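Local coordinates for protein Abbfa_003403 (Acinetobacter baumannii, PDB 4ZXH) that is a four-domain nonribosomal peptide synthetase that probably activates an amino acid, carries it on phosphopantetheine, condenses it with a partner and releases the product by its thioesterase domain, at residues N40-F45 / V140-I145; E112-Q117 / R128-E133. One frame throughout, in Å; residues are numbered along the deposited sequence.

Overall arrangement
In the N-terminal condensation domain, helix 21-32 is followed by strand 40-49, one of whose neighbours, strand 138-146, lies almost a hundred residues on. Contact 1 pairs the two antiparallel and so closes a long loop. Within that loop the chain makes strand 94-98, helix 104-115 and strand 127-135, a beta-alpha-beta unit, and contact 2 closes a much shorter loop there by joining the helix end to its following strand. The two contacts are therefore nested, not crossed. They meet in one sheet, where His130 N probably hydrogen-bonds to Ala142 O and Val144 packs on His130; beyond the sheet, Asn40 ND2 reaches Thr115 O at the helix end.

Contact 1. Residues N40-F45 / V140-I145; sequences NMVVAF and VIAFVI. With PX4 (1,2-dimyristoyl-sn-glycero-3-phosphocholine), chain C.
Phe143 sets its CG anti to the carbonyl carbon (chi1 -59°) and turns its ring to chi2 -96°, while Val43 places CG1 between backbone N and carbonyl carbon (chi1 52°), so that the two side chains run alongside each other, Val43 CG1 lying 4.0 Å from Phe143 CB. In this hydrogen-bonded pair, one rung of an antiparallel ladder, Phe143 N gives to Val43 O at 2.9 Å, and Val43 N answers to Phe143 O at 3.1 Å. Phe45 and Ile141 repeat the pattern, Phe45 N reaching Ile141 O at 2.9 Å; at Met41 and Ile145 the bond from Met41 N is weak. Between these rungs lie the non-hydrogen-bonded pairs Val42-Val144 and Ala44-Ala142, on the face where Val42, Ala142 and Val144 touch helix 104-115; Ala44 CB meets Ala142 CB at 3.9 Å.

The other face carries the bulkier side chains. PX4 C34, on a myristoyl tail, sits over the centre of the Phe143 ring, 3.4 Å above its plane, while Val43 O meets the ring at its edge. Ile141 sends CD1 to the ester carbonyl oxygen PX4 O8, 3.9 Å away. Phe45 and Ile145 pack on helix 152-165. Strand 138-146 runs into the HHxxxD motif, with this family's probable catalytic histidine. Met41, Val43, Phe45, Ile141, Phe143 and Ile145, with the bound tail, imply an apolar, lipid-accepting face whose backbone is paired.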
loop_
_atom_site.group_PDB
_atom_site.type_symbol
_atom_site.label_atom_id
_atom_site.label_comp_id
_atom_site.label_asym_id
_atom_site.label_seq_id
_atom_site.Cartn_x
_atom_site.Cartn_y
_atom_site.Cartn_z
ATOM N N ASN A 40 13.290 -18.320 11.364
ATOM C CA ASN A 40 14.493 -19.017 11.803
ATOM C C ASN A 40 14.570 -19.121 13.318
ATOM O O ASN A 40 15.128 -18.228 13.953
ATOM C CB ASN A 40 15.744 -18.279 11.322
ATOM C CG ASN A 40 15.944 -18.354 9.834
ATOM O OD1 ASN A 40 15.024 -18.637 9.079
ATOM N ND2 ASN A 40 17.162 -18.092 9.401
ATOM N N MET A 41 14.019 -20.182 13.908
ATOM C CA MET A 41 14.164 -20.377 15.346
ATOM C C MET A 41 15.646 -20.604 15.713
ATOM O O MET A 41 16.392 -21.329 15.021
ATOM C CB MET A 41 13.334 -21.550 15.830
ATOM C CG MET A 41 11.996 -21.720 15.154
ATOM S SD MET A 41 11.000 -22.989 15.910
ATOM C CE MET A 41 10.804 -22.271 17.528
ATOM N N VAL A 42 16.067 -19.978 16.802
ATOM C CA VAL A 42 17.456 -20.025 17.214
ATOM C C VAL A 42 17.569 -20.192 18.707
ATOM O O VAL A 42 17.071 -19.357 19.467
ATOM C CB VAL A 42 18.237 -18.729 16.839
ATOM C CG1 VAL A 42 19.678 -18.813 17.369
ATOM C CG2 VAL A 42 18.213 -18.485 15.353
ATOM N N VAL A 43 18.227 -21.267 19.124
ATOM C CA VAL A 43 18.656 -21.409 20.503
ATOM C C VAL A 43 20.194 -21.436 20.491
ATOM O O VAL A 43 20.793 -22.143 19.665
ATOM C CB VAL A 43 18.060 -22.686 21.159
ATOM C CG1 VAL A 43 18.320 -23.912 20.317
ATOM C CG2 VAL A 43 18.630 -22.895 22.528
ATOM N N ALA A 44 20.828 -20.659 21.378
ATOM C CA ALA A 44 22.294 -20.533 21.382
ATOM C C ALA A 44 22.920 -20.657 22.774
ATOM O O ALA A 44 22.303 -20.312 23.797
ATOM C CB ALA A 44 22.707 -19.205 20.764
ATOM N N PHE A 45 24.168 -21.118 22.818
ATOM C CA PHE A 45 24.799 -21.376 24.101
ATOM C C PHE A 45 26.257 -21.006 24.115
ATOM O O PHE A 45 26.959 -21.109 23.113
ATOM C CB PHE A 45 24.656 -22.851 24.501
ATOM C CG PHE A 45 23.232 -23.305 24.682
ATOM C CD1 PHE A 45 22.493 -22.900 25.786
ATOM C CD2 PHE A 45 22.635 -24.143 23.759
ATOM C CE1 PHE A 45 21.179 -23.315 25.968
ATOM C CE2 PHE A 45 21.320 -24.570 23.934
ATOM C CZ PHE A 45 20.595 -24.156 25.047
ATOM N N VAL A 140 30.944 -20.554 21.176
ATOM C CA VAL A 140 29.524 -20.231 21.096
ATOM C C VAL A 140 28.907 -21.106 20.006
ATOM O O VAL A 140 29.469 -21.265 18.922
ATOM C CB VAL A 140 29.279 -18.746 20.799
ATOM C CG1 VAL A 140 27.798 -18.470 20.608
ATOM C CG2 VAL A 140 29.848 -17.891 21.927
ATOM N N ILE A 141 27.765 -21.703 20.310
ATOM C CA ILE A 141 27.136 -22.659 19.416
ATOM C C ILE A 141 25.706 -22.231 19.231
ATOM O O ILE A 141 24.975 -22.122 20.212
ATOM C CB ILE A 141 27.167 -24.088 19.980
ATOM C CG1 ILE A 141 28.566 -24.449 20.440
ATOM C CG2 ILE A 141 26.739 -25.090 18.930
ATOM C CD1 ILE A 141 29.568 -24.563 19.309
ATOM N N ALA A 142 25.296 -21.991 17.991
ATOM C CA ALA A 142 23.921 -21.564 17.731
ATOM C C ALA A 142 23.232 -22.541 16.799
ATOM O O ALA A 142 23.717 -22.822 15.697
ATOM C CB ALA A 142 23.886 -20.155 17.147
ATOM N N PHE A 143 22.101 -23.061 17.262
ATOM C CA PHE A 143 21.291 -23.984 16.497
ATOM C C PHE A 143 20.162 -23.206 15.841
ATOM O O PHE A 143 19.424 -22.506 16.530
ATOM C CB PHE A 143 20.718 -25.075 17.397
ATOM C CG PHE A 143 21.753 -25.878 18.109
ATOM C CD1 PHE A 143 22.184 -27.088 17.594
ATOM C CD2 PHE A 143 22.307 -25.424 19.299
ATOM C CE1 PHE A 143 23.140 -27.836 18.249
ATOM C CE2 PHE A 143 23.267 -26.167 19.948
ATOM C CZ PHE A 143 23.683 -27.373 19.412
ATOM N N VAL A 144 20.038 -23.329 14.519
ATOM C CA VAL A 144 18.993 -22.653 13.749
ATOM C C VAL A 144 18.059 -23.668 13.100
ATOM O O VAL A 144 18.507 -24.502 12.306
ATOM C CB VAL A 144 19.567 -21.793 12.631
ATOM C CG1 VAL A 144 18.518 -20.844 12.135
ATOM C CG2 VAL A 144 20.755 -21.026 13.111
ATOM N N ILE A 145 16.772 -23.603 13.421
ATOM C CA ILE A 145 15.812 -24.513 12.809
ATOM C C ILE A 145 14.663 -23.716 12.223
ATOM O O ILE A 145 14.053 -22.897 12.915
ATOM C CB ILE A 145 15.220 -25.538 13.816
ATOM C CG1 ILE A 145 16.292 -26.404 14.432
ATOM C CG2 ILE A 145 14.289 -26.453 13.114
ATOM C CD1 ILE A 145 16.746 -25.961 15.796
HETATM O O1 PX4 C . 37.728 -29.195 15.376
HETATM O O2 PX4 C . 38.558 -27.638 17.295
HETATM P P1 PX4 C . 37.865 -28.906 16.855
HETATM O O3 PX4 C . 38.545 -30.158 17.618
HETATM C C1 PX4 C . 39.496 -31.045 17.027
HETATM C C2 PX4 C . 40.094 -31.920 18.134
HETATM N N1 PX4 C . 40.920 -33.033 17.619
HETATM C C3 PX4 C . 41.700 -32.609 16.443
HETATM C C4 PX4 C . 41.846 -33.473 18.678
HETATM C C5 PX4 C . 40.059 -34.169 17.259
HETATM O O4 PX4 C . 36.400 -28.952 17.539
HETATM C C6 PX4 C . 35.844 -27.894 18.325
HETATM C C7 PX4 C . 34.327 -27.933 18.175
HETATM C C8 PX4 C . 34.081 -28.452 16.761
HETATM O O5 PX4 C . 32.684 -28.537 16.492
HETATM C C9 PX4 C . 32.137 -29.583 15.636
HETATM O O6 PX4 C . 32.842 -30.505 15.265
HETATM C C10 PX4 C . 30.689 -29.522 15.223
HETATM C C11 PX4 C . 29.851 -30.512 16.019
HETATM C C12 PX4 C . 28.738 -29.768 16.742
HETATM C C13 PX4 C . 27.480 -30.626 16.753
HETATM C C14 PX4 C . 26.995 -30.838 18.177
HETATM C C15 PX4 C . 26.016 -31.998 18.187
HETATM C C16 PX4 C . 24.682 -31.543 18.741
HETATM C C17 PX4 C . 23.624 -32.608 18.516
HETATM C C18 PX4 C . 22.933 -32.393 17.170
HETATM C C19 PX4 C . 21.541 -31.805 17.332
HETATM C C20 PX4 C . 21.108 -31.127 16.036
HETATM C C21 PX4 C . 19.666 -30.629 16.138
HETATM C C22 PX4 C . 19.400 -29.414 15.263
HETATM O O7 PX4 C . 33.730 -28.813 19.141
HETATM C C23 PX4 C . 32.574 -28.222 19.828
HETATM O O8 PX4 C . 32.538 -27.009 19.912
HETATM C C24 PX4 C . 31.448 -29.093 20.393
HETATM C C25 PX4 C . 30.316 -28.343 21.115
HETATM C C26 PX4 C . 29.135 -29.258 21.492
HETATM C C27 PX4 C . 27.949 -28.502 22.122
HETATM C C28 PX4 C . 26.784 -29.400 22.553
HETATM C C29 PX4 C . 25.605 -28.633 23.177
HETATM C C30 PX4 C . 24.470 -29.549 23.661
HETATM C C31 PX4 C . 23.040 -28.956 23.601
HETATM C C32 PX4 C . 22.482 -29.001 22.170
HETATM C C33 PX4 C . 20.955 -28.925 22.023
HETATM C C34 PX4 C . 20.547 -28.491 20.612
HETATM C C35 PX4 C . 19.211 -29.036 20.097
HETATM C C36 PX4 C . 18.235 -27.921 19.756
#

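Contact 2. Residues E112-Q117 / R128-E133; sequences EQDTKQ and RIHCYE
Arg128, near the start of strand 127-135, reaches back under the end of helix 104-115, its chain bent at chi3. NH2 and NH1 both grip one atom, Gln117 O, at 3.0 Å from NH2 and 3.2 Å from NH1; the acceptor lies in the guanidinium plane, yet both nitrogens stand above the carbonyl plane. Asn40 gives the same oxygen a further bond, and Phe119 makes a cation-pi contact with the arginine. His130 takes the N-H of Arg128 NE on its NE2 at 3.0 Å, fairly straight at 159°. Over the face of the imidazole, off-centre, comes Asp114 CB, 4.2 Å from the His130 ring centroid in a CH-pi contact, and Gln117 OE1 approaches the ring edge at CE1. Tyr132 OH then gives to Asp114 OD2 at 2.7 Å, from above the carboxylate plane.

Because NE2 accepts a hydrogen bond from Arg128 NE, it is probably unprotonated, so a neutral His130 would carry its hydrogen on ND1. The arginine's charge would be favoured at the carbonyl-rich C-terminal end of the helix. Within the beta-alpha-beta unit Arg128 ties the turn after the helix to the strand, while the Tyr132-Asp114 bond holds the last helical turn.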
loop_
_atom_site.group_PDB
_atom_site.type_symbol
_atom_site.label_atom_id
_atom_site.label_comp_id
_atom_site.label_asym_id
_atom_site.label_seq_id
_atom_site.Cartn_x
_atom_site.Cartn_y
_atom_site.Cartn_z
ATOM N N GLU A 112 23.833 -13.077 15.214
ATOM C CA GLU A 112 22.513 -12.684 14.732
ATOM C C GLU A 112 22.500 -12.664 13.199
ATOM O O GLU A 112 21.634 -13.288 12.590
ATOM C CB GLU A 112 22.086 -11.334 15.325
ATOM C CG GLU A 112 21.584 -11.468 16.787
ATOM C CD GLU A 112 21.644 -10.168 17.605
ATOM O OE1 GLU A 112 22.083 -9.127 17.059
ATOM O OE2 GLU A 112 21.256 -10.195 18.803
ATOM N N GLN A 113 23.472 -12.005 12.565
ATOM C CA GLN A 113 23.461 -11.956 11.105
ATOM C C GLN A 113 23.667 -13.346 10.486
ATOM O O GLN A 113 23.001 -13.671 9.509
ATOM C CB GLN A 113 24.497 -10.958 10.584
ATOM C CG GLN A 113 23.984 -10.045 9.454
ATOM C CD GLN A 113 22.810 -9.124 9.855
ATOM O OE1 GLN A 113 22.332 -9.129 11.001
ATOM N NE2 GLN A 113 22.350 -8.324 8.895
ATOM N N ASP A 114 24.526 -14.181 11.063
ATOM C CA ASP A 114 24.728 -15.532 10.530
ATOM C C ASP A 114 23.475 -16.405 10.578
ATOM O O ASP A 114 23.148 -17.084 9.605
ATOM C CB ASP A 114 25.853 -16.238 11.278
ATOM C CG ASP A 114 27.223 -15.846 10.775
ATOM O OD1 ASP A 114 27.296 -14.915 9.946
ATOM O OD2 ASP A 114 28.217 -16.489 11.199
ATOM N N THR A 115 22.776 -16.390 11.710
ATOM C CA THR A 115 21.588 -17.221 11.887
ATOM C C THR A 115 20.382 -16.729 11.084
ATOM O O THR A 115 19.429 -17.469 10.912
ATOM C CB THR A 115 21.174 -17.319 13.384
ATOM O OG1 THR A 115 20.775 -16.035 13.878
ATOM C CG2 THR A 115 22.322 -17.871 14.242
ATOM N N LYS A 116 20.414 -15.489 10.599
ATOM C CA LYS A 116 19.343 -14.972 9.734
ATOM C C LYS A 116 19.505 -15.318 8.249
ATOM O O LYS A 116 18.699 -14.888 7.419
ATOM C CB LYS A 116 19.228 -13.448 9.876
ATOM C CG LYS A 116 18.273 -13.054 10.962
ATOM C CD LYS A 116 18.474 -11.639 11.469
ATOM C CE LYS A 116 17.786 -11.547 12.843
ATOM N NZ LYS A 116 17.887 -10.192 13.460
ATOM N N GLN A 117 20.547 -16.061 7.898
ATOM C CA GLN A 117 20.699 -16.474 6.509
ATOM C C GLN A 117 19.502 -17.362 6.232
ATOM O O GLN A 117 19.087 -18.146 7.087
ATOM C CB GLN A 117 22.034 -17.176 6.266
ATOM C CG GLN A 117 23.223 -16.212 6.267
ATOM C CD GLN A 117 24.557 -16.827 6.754
ATOM O OE1 GLN A 117 24.631 -17.969 7.223
ATOM N NE2 GLN A 117 25.616 -16.034 6.655
ATOM N N ARG A 128 20.585 -25.678 10.734
ATOM C CA ARG A 128 22.026 -25.415 10.689
ATOM C C ARG A 128 22.589 -25.288 12.088
ATOM O O ARG A 128 21.874 -24.944 13.034
ATOM C CB ARG A 128 22.339 -24.131 9.955
ATOM C CG ARG A 128 21.798 -24.031 8.569
ATOM C CD ARG A 128 22.434 -22.841 7.904
ATOM N NE ARG A 128 22.160 -21.584 8.596
ATOM C CZ ARG A 128 21.247 -20.706 8.181
ATOM N NH1 ARG A 128 20.529 -20.974 7.096
ATOM N NH2 ARG A 128 21.066 -19.560 8.828
ATOM N N ILE A 129 23.884 -25.538 12.205
ATOM C CA ILE A 129 24.606 -25.287 13.435
ATOM C C ILE A 129 25.739 -24.326 13.145
ATOM O O ILE A 129 26.556 -24.588 12.256
ATOM C CB ILE A 129 25.178 -26.577 14.032
ATOM C CG1 ILE A 129 24.049 -27.552 14.340
ATOM C CG2 ILE A 129 25.997 -26.255 15.273
ATOM C CD1 ILE A 129 24.519 -28.964 14.535
ATOM N N HIS A 130 25.792 -23.218 13.880
ATOM C CA HIS A 130 26.847 -22.224 13.683
ATOM C C HIS A 130 27.780 -22.234 14.886
ATOM O O HIS A 130 27.330 -21.977 15.994
ATOM C CB HIS A 130 26.256 -20.824 13.505
ATOM C CG HIS A 130 25.496 -20.621 12.230
ATOM N ND1 HIS A 130 26.078 -20.108 11.090
ATOM C CD2 HIS A 130 24.189 -20.811 11.928
ATOM C CE1 HIS A 130 25.168 -20.017 10.133
ATOM N NE2 HIS A 130 24.013 -20.438 10.614
ATOM N N CYS A 131 29.063 -22.520 14.682
ATOM C CA CYS A 131 30.018 -22.578 15.798
ATOM C C CYS A 131 31.080 -21.490 15.748
ATOM O O CYS A 131 31.554 -21.124 14.684
ATOM C CB CYS A 131 30.724 -23.928 15.842
ATOM S SG CYS A 131 29.611 -25.304 15.759
ATOM N N TYR A 132 31.470 -21.000 16.918
ATOM C CA TYR A 132 32.455 -19.947 17.015
ATOM C C TYR A 132 33.416 -20.234 18.142
ATOM O O TYR A 132 32.999 -20.453 19.277
ATOM C CB TYR A 132 31.781 -18.612 17.255
ATOM C CG TYR A 132 30.685 -18.293 16.277
ATOM C CD1 TYR A 132 30.931 -17.526 15.140
ATOM C CD2 TYR A 132 29.396 -18.736 16.500
ATOM C CE1 TYR A 132 29.918 -17.226 14.251
ATOM C CE2 TYR A 132 28.378 -18.439 15.622
ATOM C CZ TYR A 132 28.642 -17.691 14.511
ATOM O OH TYR A 132 27.615 -17.424 13.655
ATOM N N GLU A 133 34.706 -20.225 17.836
ATOM C CA GLU A 133 35.740 -20.373 18.845
ATOM C C GLU A 133 36.032 -19.007 19.489
ATOM O O GLU A 133 36.336 -18.045 18.792
ATOM C CB GLU A 133 37.001 -20.982 18.213
ATOM C CG GLU A 133 38.156 -21.265 19.189
ATOM C CD GLU A 133 39.332 -21.986 18.527
ATOM O OE1 GLU A 133 39.361 -22.077 17.277
ATOM O OE2 GLU A 133 40.232 -22.454 19.263
#